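Local coordinates for D-aminoacyl-tRNA deacylase (Archaeoglobus fulgidus, PDB 1YQE), which probably hydrolyses D-aminoacyl-tRNAs into free tRNA and D-amino acids, so that the tRNA can be recycled, at residues 23-27 with 28-32; 216-219 with 220-224. All coordinates share one frame; numbering follows the deposited sequence.

Overall arrangement
Both contacts are local: each is made within one continuous run of chain, and they follow in series without nesting or crossing. From the N terminus, strand 6-11 leads into helix 15-24. Interaction 1 turns the chain out of that helix into strand 31-35, an outermost strand of the mixed eight-stranded sheet. Much later, strand 212-218 lies at an edge of the four-stranded parallel sheet, and interaction 2 forms the turn that starts the connection to helix 228-238. The two sites lie on opposite sides of the chain's centre, their own centres 38 Å apart and their nearest atoms about 22 Å apart. Interaction 1 is at the surface, interaction 2 largely buried.

Interaction 1: 23-27 with 28-32; sequences NLLTF and ADFEE
Water 1 joins the two halves of this corner: it lies 2.9 Å from the carbonyl oxygen of L25 and accepts the backbone N-H of F30, with 3.0 Å between N and the water oxygen. The same water sits in the plane of the F30 ring, at its edge. No direct hydrogen bond runs between 23-27 and 28-32. L25 O and A28 O come within 3.2 Å of each other, but both are acceptors.

Apolar packing adds to this. CD2 of L25 reaches over one face of the F30 ring, 4.1 Å from CG, and the two side chains cross at about a right angle. F30 carries its CG anti to its own carbonyl carbon (chi1 -74°), which brings the ring back against the 24-25 backbone, where CE1 lies 3.5 Å from L24 O. That oxygen also closes the type I turn from L24 to F27 by accepting F27 N.

One residue earlier, N23 O takes two donors from T26, the backbone N and the hydroxyl OG1, the latter at 2.8 Å and 19° from the carbonyl plane. One face of the F27 ring also lies against this oxygen, which stands 3.3 Å from the ring plane, nearer the ring's rim than its middle.

Beyond the corner, F46 meets the F30 ring edge to face, while Y41 of strand 38-42 and I48 of strand 47-51 touch both L25 and F30. F27 turns instead to L178 of helix 167-182.

The chemistry implies a division of labour: backbone and hydroxyl bonds to N23 O and L24 O hold the turn within 23-27, whereas within these residues the step to strand 31-35 is bridged by one water and by L25 packing on F30.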
ATOM      1  N   ASN A  23       0.348 -19.673  -2.399  1.00 29.86           N
ATOM      2  CA  ASN A  23       1.175 -19.795  -1.203  1.00 28.67           C
ATOM      3  C   ASN A  23       0.375 -19.504   0.063  1.00 28.18           C
ATOM      4  O   ASN A  23       0.532 -20.185   1.078  1.00 26.74           O
ATOM      5  CB  ASN A  23       2.383 -18.860  -1.304  1.00 30.14           C
ATOM      6  CG  ASN A  23       3.424 -19.365  -2.289  1.00 31.67           C
ATOM      7  OD1 ASN A  23       4.074 -20.387  -2.052  1.00 32.62           O
ATOM      8  ND2 ASN A  23       3.580 -18.660  -3.403  1.00 30.95           N
ATOM      9  N   LEU A  24      -0.490 -18.496  -0.007  1.00 28.20           N
ATOM     10  CA  LEU A  24      -1.339 -18.106   1.117  1.00 27.49           C
ATOM     11  C   LEU A  24      -2.294 -19.245   1.486  1.00 28.45           C
ATOM     12  O   LEU A  24      -2.653 -19.419   2.653  1.00 29.48           O
ATOM     13  CB  LEU A  24      -2.147 -16.856   0.741  1.00 25.60           C
ATOM     14  CG  LEU A  24      -1.893 -15.487   1.396  1.00 26.94           C
ATOM     15  CD1 LEU A  24      -0.437 -15.306   1.761  1.00 26.42           C
ATOM     16  CD2 LEU A  24      -2.347 -14.394   0.437  1.00 23.12           C
ATOM     17  N   LEU A  25      -2.692 -20.021   0.484  1.00 28.18           N
ATOM     18  CA  LEU A  25      -3.612 -21.135   0.682  1.00 27.18           C
ATOM     19  C   LEU A  25      -3.046 -22.286   1.511  1.00 29.09           C
ATOM     20  O   LEU A  25      -3.802 -23.104   2.029  1.00 28.31           O
ATOM     21  CB  LEU A  25      -4.074 -21.670  -0.675  1.00 25.11           C
ATOM     22  CG  LEU A  25      -5.036 -20.778  -1.463  1.00 25.12           C
ATOM     23  CD1 LEU A  25      -5.168 -21.298  -2.893  1.00 21.00           C
ATOM     24  CD2 LEU A  25      -6.388 -20.745  -0.758  1.00 22.72           C
ATOM     25  N   THR A  26      -1.724 -22.360   1.634  1.00 29.24           N
ATOM     26  CA  THR A  26      -1.111 -23.432   2.413  1.00 30.91           C
ATOM     27  C   THR A  26      -0.893 -23.031   3.867  1.00 30.93           C
ATOM     28  O   THR A  26      -0.536 -23.865   4.702  1.00 31.48           O
ATOM     29  CB  THR A  26       0.244 -23.849   1.824  1.00 31.46           C
ATOM     30  OG1 THR A  26       1.156 -22.748   1.906  1.00 32.30           O
ATOM     31  CG2 THR A  26       0.087 -24.263   0.372  1.00 30.89           C
ATOM     32  N   PHE A  27      -1.124 -21.758   4.168  1.00 29.55           N
ATOM     33  CA  PHE A  27      -0.928 -21.238   5.519  1.00 30.25           C
ATOM     34  C   PHE A  27      -2.061 -21.539   6.490  1.00 30.35           C
ATOM     35  O   PHE A  27      -1.925 -21.322   7.692  1.00 31.09           O
ATOM     36  CB  PHE A  27      -0.701 -19.726   5.462  1.00 30.63           C
ATOM     37  CG  PHE A  27       0.538 -19.324   4.707  1.00 32.32           C
ATOM     38  CD1 PHE A  27       0.762 -17.993   4.380  1.00 31.48           C
ATOM     39  CD2 PHE A  27       1.486 -20.273   4.332  1.00 32.29           C
ATOM     40  CE1 PHE A  27       1.908 -17.612   3.694  1.00 32.30           C
ATOM     41  CE2 PHE A  27       2.637 -19.900   3.645  1.00 31.86           C
ATOM     42  CZ  PHE A  27       2.849 -18.569   3.326  1.00 31.94           C
ATOM     43  N   ALA A  28      -3.179 -22.034   5.973  1.00 30.13           N
ATOM     44  CA  ALA A  28      -4.325 -22.355   6.816  1.00 31.04           C
ATOM     45  C   ALA A  28      -5.278 -23.310   6.106  1.00 31.33           C
ATOM     46  O   ALA A  28      -5.127 -23.583   4.916  1.00 30.25           O
ATOM     47  CB  ALA A  28      -5.062 -21.078   7.205  1.00 30.16           C
ATOM     48  N   ASP A  29      -6.259 -23.814   6.847  1.00 33.45           N
ATOM     49  CA  ASP A  29      -7.242 -24.738   6.297  1.00 35.29           C
ATOM     50  C   ASP A  29      -8.348 -23.925   5.640  1.00 34.60           C
ATOM     51  O   ASP A  29      -9.246 -23.428   6.314  1.00 34.01           O
ATOM     52  CB  ASP A  29      -7.821 -25.607   7.417  1.00 38.34           C
ATOM     53  CG  ASP A  29      -8.650 -26.766   6.891  1.00 42.71           C
ATOM     54  OD1 ASP A  29      -9.255 -27.483   7.718  1.00 46.32           O
ATOM     55  OD2 ASP A  29      -8.693 -26.967   5.657  1.00 43.40           O
ATOM     56  N   PHE A  30      -8.281 -23.788   4.320  1.00 34.25           N
ATOM     57  CA  PHE A  30      -9.281 -23.010   3.602  1.00 35.82           C
ATOM     58  C   PHE A  30     -10.393 -23.831   2.968  1.00 36.27           C
ATOM     59  O   PHE A  30     -10.232 -25.013   2.683  1.00 35.77           O
ATOM     60  CB  PHE A  30      -8.621 -22.152   2.515  1.00 34.48           C
ATOM     61  CG  PHE A  30      -7.865 -20.965   3.046  1.00 33.53           C
ATOM     62  CD1 PHE A  30      -6.549 -21.096   3.481  1.00 34.12           C
ATOM     63  CD2 PHE A  30      -8.476 -19.715   3.118  1.00 31.90           C
ATOM     64  CE1 PHE A  30      -5.847 -19.999   3.979  1.00 33.62           C
ATOM     65  CE2 PHE A  30      -7.786 -18.610   3.614  1.00 33.39           C
ATOM     66  CZ  PHE A  30      -6.467 -18.752   4.046  1.00 33.11           C
ATOM     67  N   GLU A  31     -11.527 -23.172   2.758  1.00 37.99           N
ATOM     68  CA  GLU A  31     -12.694 -23.776   2.132  1.00 40.44           C
ATOM     69  C   GLU A  31     -13.177 -22.787   1.078  1.00 40.89           C
ATOM     70  O   GLU A  31     -13.574 -21.666   1.404  1.00 40.16           O
ATOM     71  CB  GLU A  31     -13.793 -24.009   3.169  1.00 43.23           C
ATOM     72  CG  GLU A  31     -15.060 -24.611   2.593  1.00 48.30           C
ATOM     73  CD  GLU A  31     -16.098 -24.896   3.658  1.00 50.70           C
ATOM     74  OE1 GLU A  31     -16.536 -23.941   4.336  1.00 51.69           O
ATOM     75  OE2 GLU A  31     -16.476 -26.077   3.816  1.00 53.40           O
ATOM     76  N   GLU A  32     -13.132 -23.194  -0.186  1.00 40.65           N
ATOM     77  CA  GLU A  32     -13.552 -22.317  -1.269  1.00 41.45           C
ATOM     78  C   GLU A  32     -15.064 -22.242  -1.428  1.00 42.04           C
ATOM     79  O   GLU A  32     -15.772 -23.234  -1.262  1.00 42.99           O
ATOM     80  CB  GLU A  32     -12.937 -22.764  -2.597  1.00 40.54           C
ATOM     81  CG  GLU A  32     -13.211 -21.789  -3.729  1.00 41.53           C
ATOM     82  CD  GLU A  32     -12.855 -22.342  -5.090  1.00 43.08           C
ATOM     83  OE1 GLU A  32     -11.701 -22.781  -5.281  1.00 43.20           O
ATOM     84  OE2 GLU A  32     -13.736 -22.329  -5.974  1.00 44.89           O
TER
HETATM   85  O   HOH W   1      -6.229 -24.692   2.306  1.00 44.87           O

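Interaction 2: 216-219 with 220-224; sequences HNFA and KYTFE
Strand 212-218, an edge strand of the parallel sheet, runs out through A219 into a tight turn with helical backbone angles, and A219 O is the atom that T222 holds twice. The hydroxyl OG1 of T222 donates to A219 O at 2.7 Å, in the carbonyl plane and with an angle of 154° at the oxygen. The backbone N of the same residue donates to the same oxygen at 2.9 Å, this time from above the carbonyl plane, 48° out of it and away from the lone pairs. With OG1 between the backbone N and the carbonyl carbon (chi1 73°), the hydroxyl turns back onto the oxygen that the N-H already holds. It also comes 3.5 Å from F218 CB. A valine here would probably leave A219 O with the backbone N-H as its one remaining grip from this residue, the second bond being lost with the hydroxyl.

Y221 and F223 pack against this turn from its own residues. Y221 brings its ring back along the chain, so that CE2 packs obliquely on A219 CB at 3.5 Å. F223 lays one face against K220, whose CA sits centrally over that face, 3.5 Å from its plane. F223 N bonds to K220 O at 3.2 Å, repeating the i+3 to i spacing set by T222 and A219.

F218 packs on L231 and A234 of helix 228-238 and on V192 of strand 189-194, which F223 also meets at V194. The side chain of Y221 is about 10 Å from the bound pyrophosphate.

This turn opens a beta-alpha-beta crossover: the chain goes on through helix 228-238 to strand 242-245, parallel to 212-218 and across strand 189-194 from it.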
ATOM      1  N   HIS A 216      -0.521   7.893   2.570  1.00 15.90           N
ATOM      2  CA  HIS A 216      -0.364   8.289   1.177  1.00 14.84           C
ATOM      3  C   HIS A 216       0.971   8.998   1.001  1.00 14.18           C
ATOM      4  O   HIS A 216       1.568   9.470   1.972  1.00 11.57           O
ATOM      5  CB  HIS A 216      -1.524   9.193   0.753  1.00 15.40           C
ATOM      6  CG  HIS A 216      -2.766   8.433   0.405  1.00 14.65           C
ATOM      7  ND1 HIS A 216      -2.865   7.657  -0.729  1.00 14.23           N
ATOM      8  CD2 HIS A 216      -3.934   8.275   1.073  1.00 16.52           C
ATOM      9  CE1 HIS A 216      -4.038   7.053  -0.747  1.00 14.58           C
ATOM     10  NE2 HIS A 216      -4.706   7.409   0.337  1.00 12.84           N
ATOM     11  N   ASN A 217       1.440   9.036  -0.239  1.00 12.92           N
ATOM     12  CA  ASN A 217       2.705   9.672  -0.593  1.00 14.79           C
ATOM     13  C   ASN A 217       2.504  10.307  -1.958  1.00 13.43           C
ATOM     14  O   ASN A 217       1.968   9.672  -2.860  1.00 14.12           O
ATOM     15  CB  ASN A 217       3.830   8.638  -0.687  1.00 15.45           C
ATOM     16  CG  ASN A 217       4.562   8.446   0.625  1.00 16.47           C
ATOM     17  OD1 ASN A 217       5.060   9.405   1.210  1.00 18.67           O
ATOM     18  ND2 ASN A 217       4.651   7.198   1.085  1.00 18.48           N
ATOM     19  N   PHE A 218       2.933  11.555  -2.109  1.00 14.03           N
ATOM     20  CA  PHE A 218       2.761  12.243  -3.378  1.00 13.87           C
ATOM     21  C   PHE A 218       4.087  12.654  -4.017  1.00 13.79           C
ATOM     22  O   PHE A 218       4.879  13.402  -3.436  1.00 16.04           O
ATOM     23  CB  PHE A 218       1.850  13.448  -3.168  1.00 11.68           C
ATOM     24  CG  PHE A 218       0.513  13.079  -2.591  1.00 10.50           C
ATOM     25  CD1 PHE A 218      -0.377  12.296  -3.320  1.00 11.78           C
ATOM     26  CD2 PHE A 218       0.169  13.458  -1.301  1.00 10.34           C
ATOM     27  CE1 PHE A 218      -1.591  11.891  -2.766  1.00 13.19           C
ATOM     28  CE2 PHE A 218      -1.047  13.060  -0.738  1.00  9.32           C
ATOM     29  CZ  PHE A 218      -1.922  12.277  -1.470  1.00 11.84           C
ATOM     30  N   ALA A 219       4.316  12.146  -5.222  1.00 15.43           N
ATOM     31  CA  ALA A 219       5.538  12.417  -5.967  1.00 15.52           C
ATOM     32  C   ALA A 219       5.633  13.858  -6.437  1.00 16.70           C
ATOM     33  O   ALA A 219       4.632  14.573  -6.521  1.00 16.29           O
ATOM     34  CB  ALA A 219       5.623  11.490  -7.171  1.00 14.89           C
ATOM     35  N   LYS A 220       6.853  14.274  -6.753  1.00 15.40           N
ATOM     36  CA  LYS A 220       7.097  15.622  -7.236  1.00 15.33           C
ATOM     37  C   LYS A 220       6.253  15.950  -8.468  1.00 13.25           C
ATOM     38  O   LYS A 220       5.895  17.109  -8.674  1.00 14.05           O
ATOM     39  CB  LYS A 220       8.591  15.800  -7.550  1.00 17.26           C
ATOM     40  CG  LYS A 220       8.913  17.010  -8.410  1.00 21.81           C
ATOM     41  CD  LYS A 220      10.400  17.335  -8.398  1.00 25.43           C
ATOM     42  CE  LYS A 220      10.802  18.108  -9.649  1.00 28.08           C
ATOM     43  NZ  LYS A 220       9.884  19.248  -9.928  1.00 28.45           N
ATOM     44  N   TYR A 221       5.920  14.951  -9.285  1.00 14.06           N
ATOM     45  CA  TYR A 221       5.125  15.236 -10.485  1.00 15.85           C
ATOM     46  C   TYR A 221       3.684  15.648 -10.172  1.00 17.55           C
ATOM     47  O   TYR A 221       2.948  16.087 -11.055  1.00 16.79           O
ATOM     48  CB  TYR A 221       5.160  14.051 -11.477  1.00 18.07           C
ATOM     49  CG  TYR A 221       4.464  12.774 -11.044  1.00 20.34           C
ATOM     50  CD1 TYR A 221       3.073  12.702 -10.980  1.00 21.17           C
ATOM     51  CD2 TYR A 221       5.199  11.632 -10.712  1.00 21.00           C
ATOM     52  CE1 TYR A 221       2.426  11.528 -10.598  1.00 23.80           C
ATOM     53  CE2 TYR A 221       4.559  10.448 -10.327  1.00 22.80           C
ATOM     54  CZ  TYR A 221       3.171  10.406 -10.271  1.00 23.50           C
ATOM     55  OH  TYR A 221       2.520   9.250  -9.888  1.00 24.21           O
ATOM     56  N   THR A 222       3.291  15.535  -8.906  1.00 17.69           N
ATOM     57  CA  THR A 222       1.940  15.914  -8.492  1.00 17.81           C
ATOM     58  C   THR A 222       1.870  17.315  -7.865  1.00 17.76           C
ATOM     59  O   THR A 222       0.774  17.844  -7.655  1.00 18.07           O
ATOM     60  CB  THR A 222       1.380  14.927  -7.443  1.00 17.15           C
ATOM     61  OG1 THR A 222       2.047  15.140  -6.191  1.00 15.65           O
ATOM     62  CG2 THR A 222       1.600  13.493  -7.886  1.00 16.76           C
ATOM     63  N   PHE A 223       3.027  17.913  -7.577  1.00 19.20           N
ATOM     64  CA  PHE A 223       3.081  19.229  -6.926  1.00 18.79           C
ATOM     65  C   PHE A 223       2.119  20.300  -7.440  1.00 20.15           C
ATOM     66  O   PHE A 223       1.409  20.924  -6.653  1.00 16.68           O
ATOM     67  CB  PHE A 223       4.501  19.815  -6.970  1.00 21.72           C
ATOM     68  CG  PHE A 223       5.495  19.121  -6.070  1.00 20.62           C
ATOM     69  CD1 PHE A 223       5.090  18.144  -5.166  1.00 20.52           C
ATOM     70  CD2 PHE A 223       6.846  19.464  -6.125  1.00 20.22           C
ATOM     71  CE1 PHE A 223       6.013  17.516  -4.329  1.00 19.95           C
ATOM     72  CE2 PHE A 223       7.780  18.844  -5.293  1.00 20.04           C
ATOM     73  CZ  PHE A 223       7.361  17.868  -4.394  1.00 20.00           C
ATOM     74  N   GLU A 224       2.109  20.517  -8.752  1.00 20.31           N
ATOM     75  CA  GLU A 224       1.262  21.538  -9.364  1.00 22.15           C
ATOM     76  C   GLU A 224      -0.236  21.304  -9.230  1.00 21.12           C
ATOM     77  O   GLU A 224      -1.029  22.240  -9.350  1.00 22.76           O
ATOM     78  CB  GLU A 224       1.593  21.686 -10.850  1.00 24.38           C
ATOM     79  CG  GLU A 224       3.008  22.138 -11.165  1.00 28.55           C
ATOM     80  CD  GLU A 224       4.062  21.110 -10.781  1.00 30.02           C
ATOM     81  OE1 GLU A 224       3.774  19.896 -10.867  1.00 27.63           O
ATOM     82  OE2 GLU A 224       5.183  21.524 -10.409  1.00 31.48           O
TER